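Side-chain contact in xenavidin (PDB 2UZ2), which binds biotin, probably with high affinity, as a tetrameric avidin of the frog Xenopus tropicalis, each subunit an eight-stranded antiparallel beta-barrel: residues Gln102-Glu105 with Gln106-Trp109. Residues are numbered along the deposited sequence; the frame is centred on the assembly and turned at random.
Sequences QEKE and QDNW
Lys104 and Asp107 join at the start of a 3-10 segment in the loop between barrel strands 90-99 and 112-121. Lys104 NZ donates to Asp107 OD2 at 2.8 Å, a salt bridge. The ammonium meets the syn side of OD2, 26° out of the carboxylate plane. Beyond CG the Lys104 chain is extended until chi4 (-58°), where a bend turns NZ to the acid. Glu103 OE1 lies 3.9 Å from Lys104 NZ, a long second salt bridge. The Gln106 side chain crosses that of Lys104 obliquely, with its CG 3.6 Å from Lys104 CG. One water donates to Asp107 OD2 and Gln102 OE1 and accepts from Glu103 N. The Gln102 side chain crosses that of Asp107 at about a right angle, its amide plane 74° from the carboxylate, and the water links the two groups. Two successive backbone bonds of 3-10 type, Asp107 N to Lys104 O (3.0 Å) and Asn108 N to Glu105 O (2.9 Å), wind the chain here. Glu105 OE2 bonds His93 of the second subunit. Asn108 OD1 takes a bond from Arg99. Asp107 OD2 is thus gripped by one ammonium and one water. Lys104 probably offsets the nearby acids Glu103 and Asp107, and the salt bridge ties the residue just before the 3-10 segment to Asp107 within it.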
loop_
_atom_site.group_PDB
_atom_site.type_symbol
_atom_site.label_atom_id
_atom_site.label_comp_id
_atom_site.label_asym_id
_atom_site.label_seq_id
_atom_site.Cartn_x
_atom_site.Cartn_y
_atom_site.Cartn_z
ATOM N N GLN B 102 -9.160 1.159 -15.503
ATOM C CA GLN B 102 -9.513 2.535 -15.754
ATOM C C GLN B 102 -9.664 2.848 -17.243
ATOM O O GLN B 102 -9.037 2.198 -18.104
ATOM C CB GLN B 102 -8.494 3.473 -15.104
ATOM C CG GLN B 102 -8.370 3.288 -13.580
ATOM C CD GLN B 102 -9.718 3.317 -12.891
ATOM O OE1 GLN B 102 -10.515 4.227 -13.104
ATOM N NE2 GLN B 102 -10.008 2.271 -12.142
ATOM N N GLU B 103 -10.500 3.846 -17.535
ATOM C CA GLU B 103 -10.874 4.178 -18.918
ATOM C C GLU B 103 -9.741 4.896 -19.643
ATOM O O GLU B 103 -9.574 4.759 -20.857
ATOM C CB GLU B 103 -12.140 5.053 -18.950
ATOM C CG GLU B 103 -13.376 4.398 -18.323
ATOM C CD GLU B 103 -14.635 5.220 -18.486
ATOM O OE1 GLU B 103 -14.657 6.426 -18.099
ATOM O OE2 GLU B 103 -15.621 4.662 -19.025
ATOM N N LYS B 104 -8.996 5.714 -18.908
ATOM C CA LYS B 104 -7.962 6.539 -19.514
ATOM C C LYS B 104 -6.807 6.723 -18.570
ATOM O O LYS B 104 -6.959 6.591 -17.354
ATOM C CB LYS B 104 -8.502 7.902 -19.927
ATOM C CG LYS B 104 -9.237 8.653 -18.854
ATOM C CD LYS B 104 -10.031 9.812 -19.480
ATOM C CE LYS B 104 -11.049 10.395 -18.505
ATOM N NZ LYS B 104 -12.008 9.342 -18.032
ATOM N N GLU B 105 -5.656 7.052 -19.144
ATOM C CA GLU B 105 -4.431 7.230 -18.392
ATOM C C GLU B 105 -4.572 8.239 -17.262
ATOM O O GLU B 105 -4.038 8.008 -16.172
ATOM C CB GLU B 105 -3.290 7.653 -19.307
ATOM C CG GLU B 105 -1.948 7.456 -18.637
ATOM C CD GLU B 105 -0.824 8.152 -19.342
ATOM O OE1 GLU B 105 -1.089 8.887 -20.316
ATOM O OE2 GLU B 105 0.336 7.967 -18.913
ATOM N N GLN B 106 -5.277 9.339 -17.525
ATOM C CA GLN B 106 -5.455 10.395 -16.510
ATOM C C GLN B 106 -6.180 9.911 -15.227
ATOM O O GLN B 106 -6.146 10.600 -14.206
ATOM C CB GLN B 106 -6.112 11.644 -17.101
ATOM C CG GLN B 106 -7.616 11.549 -17.359
ATOM C CD GLN B 106 -8.173 12.753 -18.106
ATOM O OE1 GLN B 106 -8.151 12.801 -19.346
ATOM N NE2 GLN B 106 -8.698 13.729 -17.360
ATOM N N ASP B 107 -6.841 8.753 -15.287
ATOM C CA ASP B 107 -7.562 8.213 -14.128
ATOM C C ASP B 107 -6.744 7.131 -13.445
ATOM O O ASP B 107 -7.234 6.432 -12.549
ATOM C CB ASP B 107 -8.913 7.596 -14.530
ATOM C CG ASP B 107 -9.908 8.613 -15.065
ATOM O OD1 ASP B 107 -9.853 9.802 -14.724
ATOM O OD2 ASP B 107 -10.785 8.200 -15.837
ATOM N N ASN B 108 -5.494 6.970 -13.866
ATOM C CA ASN B 108 -4.679 5.875 -13.346
ATOM C C ASN B 108 -4.583 5.894 -11.824
ATOM O O ASN B 108 -4.569 4.849 -11.172
ATOM C CB ASN B 108 -3.266 5.918 -13.906
ATOM C CG ASN B 108 -2.432 4.745 -13.395
ATOM O OD1 ASN B 108 -2.719 3.594 -13.722
ATOM N ND2 ASN B 108 -1.436 5.034 -12.542
ATOM N N TRP B 109 -4.483 7.110 -11.284
ATOM C CA TRP B 109 -4.269 7.324 -9.856
ATOM C C TRP B 109 -5.338 6.690 -8.976
ATOM O O TRP B 109 -5.062 6.426 -7.808
ATOM C CB TRP B 109 -4.218 8.848 -9.586
ATOM C CG TRP B 109 -5.531 9.563 -9.775
ATOM C CD1 TRP B 109 -6.023 10.094 -10.933
ATOM C CD2 TRP B 109 -6.496 9.858 -8.754
ATOM N NE1 TRP B 109 -7.253 10.695 -10.703
ATOM C CE2 TRP B 109 -7.568 10.543 -9.373
ATOM C CE3 TRP B 109 -6.584 9.551 -7.384
ATOM C CZ2 TRP B 109 -8.706 10.967 -8.663
ATOM C CZ3 TRP B 109 -7.733 10.001 -6.661
ATOM C CH2 TRP B 109 -8.767 10.679 -7.312
HETATM O O HOH W 1 -11.516 5.473 -15.444
#